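Local coordinates for protein CD1-2 antigen (Gallus gallus, PDB 3DBX) that probably presents lipid antigens to T cells at the cell surface, as an MHC class I-like glycoprotein, at residues Leu205-Arg210 with Leu255-Gln260; Leu224-Glu229 with Asp261-Ala266. All blocks are in the same frame, centred on the assembly; numbering follows the deposited sequence.

Overall arrangement
Both interactions lie in the immunoglobulin C1-set domain, and their segments alternate along the chain. From the N terminus, 205-210 comes first, then 224-229; the chain returns at 255-260 to close interaction 1 across 44 intervening residues, and runs straight on into 261-266, closing interaction 2 across 31. The two closures therefore cross rather than nest. Interaction 1 joins strands 204-214 and 249-257 of one sheet of the beta sandwich; interaction 2 joins 220-225 and 265-270 of the other. Tyr-265 bridges them across the core: its ring packs on Leu-255 and Val-257, CZ lying 3.6 Å from Val-257 CG1, while its CB touches Leu-207.

Interaction 1: residues Leu205-Arg210 with Leu255-Gln260; sequences LLLVCR and LLVSPQ
Leu-207 lies on the inward face of this antiparallel pairing, together with Leu-205, Leu-255 and Val-257. Its CB passes beside the carbonyl of Leu-255, 3.7 Å from that O. With CG anti to the carbonyl carbon (chi1 -53°), the chain then leans along its partner strand, and CG comes to 3.9 Å from Val-257 CG2. Beyond it, CD1 fits against both methyls of Val-257, at 3.9 Å from CG1, whereas CD2 grazes CG2 alone. The beta-branched valine suits the place: CG2, in the crowded position between its own N and carbonyl carbon, is wedged between Leu-207 and Leu-205, whose CB approaches it to 3.7 Å. Farther out, Leu-205 CD1 rests on Pro-259, where the strand has ended. On the opposite face the tips of Leu-206 and Leu-256 converge, CD1 to CD2 at 3.9 Å. Four backbone bonds hold the register, the shortest from Leu-205 N to Val-257 O at 2.7 Å and nearly straight. The pair forms the middle of a four-stranded sheet, flanked by strands 192-200 and 236-243; Trp-223 of the facing sheet covers Leu-207 and Leu-255, and the Cys-209 to Cys-267 disulfide ties the two sheets together.

Interaction 2: residues Leu224-Glu229 with Asp261-Ala266; sequences LRDGRE and DGHGYA
The imidazole of His-263 lies between two unlike partners. Over one face sits the aliphatic part of Arg-225, its CD 4.0 Å from the centroid of the His-263 ring and almost on the ring normal, a CH-pi contact; the carbonyl O of Asp-261 lies over the opposite face, offset toward the rim. At the ring edge, Asp-226 OD2 comes to 3.2 Å from His-263 CD2. The Tyr-265 ring instead takes Asp-261 OD2 at its edge, and its plane is perpendicular to the Arg-225 guanidinium.

Arg-225 starts extended, CG anti to the backbone N, then bends at chi3 (-59°), so that NE gives a long, in-plane bond to Tyr-265 OH at 3.3 Å. That hydroxyl in turn donates to the syn lone pair of Asp-261 OD2, 2.9 Å away. The nearby arginine probably helps keep this carboxylate ionised. The sequence Asp-x-x-x-Tyr-x-Cys, from Asp-261 to Cys-267, is the immunoglobulin signature leading into strand F; its Tyr bonds through the hydroxyl to the carboxylate of the Asp four residues earlier. Asp-261 OD1 also accepts from His-263 N in an Asx turn.

The partner strand reverses through a type I' turn, Arg-225 to Arg-228, in which both central residues, Asp-226 and Gly-227, take positive phi; glycine does so with little cost at 102°. Asp-226 pairs twice with Gly-264: its N donates to Gly-264 O, and its OD1 receives Gly-264 N at 2.9 Å from above the carboxylate plane. Farther along, Leu-224 N reaches Ala-266 O at 2.7 Å, and both residues pack on Leu-280 of strand 279-282.

Interaction 1: residues Leu205-Arg210 with Leu255-Gln260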
loop_
_atom_site.group_PDB
_atom_site.type_symbol
_atom_site.label_atom_id
_atom_site.label_comp_id
_atom_site.label_asym_id
_atom_site.label_seq_id
_atom_site.Cartn_x
_atom_site.Cartn_y
_atom_site.Cartn_z
ATOM N N LEU A 205 -28.092 -15.748 -6.603
ATOM C CA LEU A 205 -27.361 -15.087 -7.662
ATOM C C LEU A 205 -26.383 -14.174 -6.981
ATOM O O LEU A 205 -26.696 -13.626 -5.931
ATOM C CB LEU A 205 -28.311 -14.197 -8.469
ATOM C CG LEU A 205 -29.120 -14.697 -9.651
ATOM C CD1 LEU A 205 -30.214 -13.733 -9.877
ATOM C CD2 LEU A 205 -28.209 -14.652 -10.838
ATOM N N LEU A 206 -25.205 -14.002 -7.565
ATOM C CA LEU A 206 -24.272 -13.014 -7.068
ATOM C C LEU A 206 -24.320 -11.808 -7.996
ATOM O O LEU A 206 -23.998 -11.926 -9.177
ATOM C CB LEU A 206 -22.862 -13.585 -6.986
ATOM C CG LEU A 206 -21.780 -12.674 -6.370
ATOM C CD1 LEU A 206 -22.059 -12.566 -4.881
ATOM C CD2 LEU A 206 -20.384 -13.274 -6.590
ATOM N N LEU A 207 -24.758 -10.653 -7.485
ATOM C CA LEU A 207 -24.668 -9.446 -8.293
ATOM C C LEU A 207 -23.331 -8.810 -7.990
ATOM O O LEU A 207 -22.962 -8.741 -6.826
ATOM C CB LEU A 207 -25.799 -8.462 -7.987
ATOM C CG LEU A 207 -27.207 -9.066 -8.065
ATOM C CD1 LEU A 207 -28.230 -7.991 -7.813
ATOM C CD2 LEU A 207 -27.456 -9.752 -9.404
ATOM N N VAL A 208 -22.624 -8.358 -9.034
ATOM C CA VAL A 208 -21.272 -7.790 -8.907
ATOM C C VAL A 208 -21.287 -6.396 -9.475
ATOM O O VAL A 208 -21.792 -6.193 -10.571
ATOM C CB VAL A 208 -20.212 -8.604 -9.700
ATOM C CG1 VAL A 208 -18.820 -8.005 -9.562
ATOM C CG2 VAL A 208 -20.178 -10.087 -9.250
ATOM N N CYS A 209 -20.775 -5.430 -8.715
ATOM C CA CYS A 209 -20.561 -4.090 -9.244
ATOM C C CYS A 209 -19.028 -3.895 -9.267
ATOM O O CYS A 209 -18.407 -3.915 -8.212
ATOM C CB CYS A 209 -21.164 -3.107 -8.276
ATOM S SG CYS A 209 -21.008 -1.391 -8.779
ATOM N N ARG A 210 -18.429 -3.756 -10.450
ATOM C CA ARG A 210 -16.995 -3.581 -10.537
ATOM C C ARG A 210 -16.748 -2.110 -10.861
ATOM O O ARG A 210 -17.244 -1.614 -11.865
ATOM C CB ARG A 210 -16.424 -4.493 -11.619
ATOM C CG ARG A 210 -14.904 -4.335 -11.832
ATOM C CD ARG A 210 -14.474 -5.139 -13.063
ATOM N NE ARG A 210 -13.124 -4.775 -13.486
ATOM C CZ ARG A 210 -12.503 -5.271 -14.541
ATOM N NH1 ARG A 210 -13.091 -6.201 -15.290
ATOM N NH2 ARG A 210 -11.279 -4.866 -14.819
ATOM N N LEU A 255 -23.495 -8.506 -3.948
ATOM C CA LEU A 255 -24.717 -8.726 -3.180
ATOM C C LEU A 255 -25.314 -10.068 -3.581
ATOM O O LEU A 255 -25.606 -10.280 -4.764
ATOM C CB LEU A 255 -25.742 -7.624 -3.454
ATOM C CG LEU A 255 -27.077 -7.678 -2.684
ATOM C CD1 LEU A 255 -26.839 -7.514 -1.193
ATOM C CD2 LEU A 255 -28.077 -6.649 -3.189
ATOM N N LEU A 256 -25.500 -10.970 -2.620
ATOM C CA LEU A 256 -26.292 -12.180 -2.887
ATOM C C LEU A 256 -27.798 -11.896 -2.915
ATOM O O LEU A 256 -28.330 -11.253 -2.015
ATOM C CB LEU A 256 -25.976 -13.291 -1.894
ATOM C CG LEU A 256 -24.554 -13.851 -2.017
ATOM C CD1 LEU A 256 -24.040 -14.372 -0.664
ATOM C CD2 LEU A 256 -24.519 -14.974 -3.043
ATOM N N VAL A 257 -28.472 -12.355 -3.971
ATOM C CA VAL A 257 -29.914 -12.204 -4.091
ATOM C C VAL A 257 -30.551 -13.535 -4.507
ATOM O O VAL A 257 -29.870 -14.416 -5.030
ATOM C CB VAL A 257 -30.281 -11.080 -5.092
ATOM C CG1 VAL A 257 -29.650 -9.744 -4.666
ATOM C CG2 VAL A 257 -29.826 -11.441 -6.520
ATOM N N SER A 258 -31.848 -13.681 -4.263
ATOM C CA SER A 258 -32.615 -14.810 -4.785
ATOM C C SER A 258 -33.048 -14.493 -6.224
ATOM O O SER A 258 -33.398 -13.362 -6.522
ATOM C CB SER A 258 -33.853 -15.055 -3.917
ATOM O OG SER A 258 -33.593 -16.001 -2.897
ATOM N N PRO A 259 -33.002 -15.481 -7.131
ATOM C CA PRO A 259 -33.524 -15.232 -8.478
ATOM C C PRO A 259 -35.043 -14.987 -8.500
ATOM O O PRO A 259 -35.790 -15.544 -7.679
ATOM C CB PRO A 259 -33.189 -16.524 -9.228
ATOM C CG PRO A 259 -33.074 -17.561 -8.162
ATOM C CD PRO A 259 -32.470 -16.848 -6.991
ATOM N N GLN A 260 -35.470 -14.144 -9.441
ATOM C CA GLN A 260 -36.879 -13.779 -9.635
ATOM C C GLN A 260 -37.587 -13.302 -8.353
ATOM O O GLN A 260 -38.765 -13.619 -8.127
ATOM C CB GLN A 260 -37.657 -14.940 -10.274
ATOM C CG GLN A 260 -37.216 -15.312 -11.685
ATOM C CD GLN A 260 -37.777 -16.658 -12.107
ATOM O OE1 GLN A 260 -37.564 -17.673 -11.428
ATOM N NE2 GLN A 260 -38.504 -16.679 -13.227
#

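Interaction 2: residues Leu224-Glu229 with Asp261-Ala266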
loop_
_atom_site.group_PDB
_atom_site.type_symbol
_atom_site.label_atom_id
_atom_site.label_comp_id
_atom_site.label_asym_id
_atom_site.label_seq_id
_atom_site.Cartn_x
_atom_site.Cartn_y
_atom_site.Cartn_z
ATOM N N LEU A 224 -28.622 -0.705 -4.075
ATOM C CA LEU A 224 -29.990 -0.257 -3.822
ATOM C C LEU A 224 -30.955 -1.374 -4.232
ATOM O O LEU A 224 -30.771 -1.995 -5.288
ATOM C CB LEU A 224 -30.302 1.036 -4.579
ATOM C CG LEU A 224 -29.399 2.269 -4.392
ATOM C CD1 LEU A 224 -29.571 3.189 -5.587
ATOM C CD2 LEU A 224 -29.719 2.992 -3.134
ATOM N N ARG A 225 -31.921 -1.659 -3.358
ATOM C CA ARG A 225 -32.988 -2.634 -3.622
ATOM C C ARG A 225 -34.278 -1.810 -3.700
ATOM O O ARG A 225 -34.670 -1.158 -2.722
ATOM C CB ARG A 225 -33.051 -3.695 -2.510
ATOM C CG ARG A 225 -34.241 -4.638 -2.575
ATOM C CD ARG A 225 -34.355 -5.532 -1.326
ATOM N NE ARG A 225 -33.168 -6.374 -1.103
ATOM C CZ ARG A 225 -32.421 -6.361 0.006
ATOM N NH1 ARG A 225 -32.730 -5.557 1.023
ATOM N NH2 ARG A 225 -31.362 -7.162 0.104
ATOM N N ASP A 226 -34.881 -1.800 -4.888
ATOM C CA ASP A 226 -35.943 -0.849 -5.262
ATOM C C ASP A 226 -35.651 0.646 -5.049
ATOM O O ASP A 226 -36.560 1.465 -5.076
ATOM C CB ASP A 226 -37.276 -1.300 -4.682
ATOM C CG ASP A 226 -37.690 -2.643 -5.253
ATOM O OD1 ASP A 226 -37.401 -2.834 -6.484
ATOM O OD2 ASP A 226 -38.242 -3.510 -4.503
ATOM N N GLY A 227 -34.375 0.990 -4.901
ATOM C CA GLY A 227 -33.930 2.382 -4.791
ATOM C C GLY A 227 -33.605 2.813 -3.369
ATOM O O GLY A 227 -33.183 3.958 -3.138
ATOM N N ARG A 228 -33.824 1.898 -2.423
ATOM C CA ARG A 228 -33.425 2.068 -1.027
ATOM C C ARG A 228 -32.125 1.308 -0.730
ATOM O O ARG A 228 -31.954 0.179 -1.181
ATOM C CB ARG A 228 -34.545 1.571 -0.104
ATOM N N GLU A 229 -31.231 1.908 0.051
ATOM C CA GLU A 229 -29.963 1.260 0.391
ATOM C C GLU A 229 -30.108 -0.083 1.108
ATOM O O GLU A 229 -30.820 -0.193 2.095
ATOM C CB GLU A 229 -29.047 2.196 1.203
ATOM C CG GLU A 229 -27.666 1.602 1.493
ATOM C CD GLU A 229 -26.752 2.509 2.323
ATOM O OE1 GLU A 229 -27.165 3.632 2.701
ATOM O OE2 GLU A 229 -25.601 2.097 2.594
ATOM N N ASP A 261 -36.882 -12.530 -7.527
ATOM C CA ASP A 261 -37.453 -12.111 -6.242
ATOM C C ASP A 261 -38.428 -10.928 -6.330
ATOM O O ASP A 261 -39.171 -10.656 -5.379
ATOM C CB ASP A 261 -36.371 -11.918 -5.165
ATOM C CG ASP A 261 -35.419 -10.768 -5.458
ATOM O OD1 ASP A 261 -35.585 -10.070 -6.485
ATOM O OD2 ASP A 261 -34.502 -10.560 -4.628
ATOM N N GLY A 262 -38.444 -10.251 -7.476
ATOM C CA GLY A 262 -39.381 -9.142 -7.704
ATOM C C GLY A 262 -38.880 -7.786 -7.231
ATOM O O GLY A 262 -39.668 -6.837 -7.106
ATOM N N HIS A 263 -37.573 -7.707 -6.960
ATOM C CA HIS A 263 -36.900 -6.467 -6.624
ATOM C C HIS A 263 -36.038 -6.041 -7.807
ATOM O O HIS A 263 -35.540 -6.881 -8.560
ATOM C CB HIS A 263 -36.012 -6.643 -5.379
ATOM C CG HIS A 263 -36.758 -7.065 -4.148
ATOM N ND1 HIS A 263 -36.409 -8.177 -3.408
ATOM C CD2 HIS A 263 -37.839 -6.528 -3.531
ATOM C CE1 HIS A 263 -37.245 -8.309 -2.394
ATOM N NE2 HIS A 263 -38.123 -7.321 -2.445
ATOM N N GLY A 264 -35.890 -4.737 -7.992
ATOM C CA GLY A 264 -34.951 -4.216 -8.966
ATOM C C GLY A 264 -33.704 -3.828 -8.200
ATOM O O GLY A 264 -33.809 -3.278 -7.106
ATOM N N TYR A 265 -32.531 -4.124 -8.761
ATOM C CA TYR A 265 -31.256 -3.784 -8.138
ATOM C C TYR A 265 -30.401 -2.778 -8.966
ATOM O O TYR A 265 -30.499 -2.706 -10.199
ATOM C CB TYR A 265 -30.451 -5.066 -7.807
ATOM C CG TYR A 265 -31.141 -5.924 -6.750
ATOM C CD1 TYR A 265 -32.005 -6.954 -7.110
ATOM C CD2 TYR A 265 -30.936 -5.688 -5.398
ATOM C CE1 TYR A 265 -32.631 -7.733 -6.145
ATOM C CE2 TYR A 265 -31.554 -6.453 -4.439
ATOM C CZ TYR A 265 -32.385 -7.472 -4.808
ATOM O OH TYR A 265 -32.997 -8.205 -3.831
ATOM N N ALA A 266 -29.596 -1.985 -8.250
ATOM C CA ALA A 266 -28.629 -1.066 -8.842
ATOM C C ALA A 266 -27.492 -0.824 -7.861
ATOM O O ALA A 266 -27.730 -0.797 -6.641
ATOM C CB ALA A 266 -29.286 0.274 -9.179
#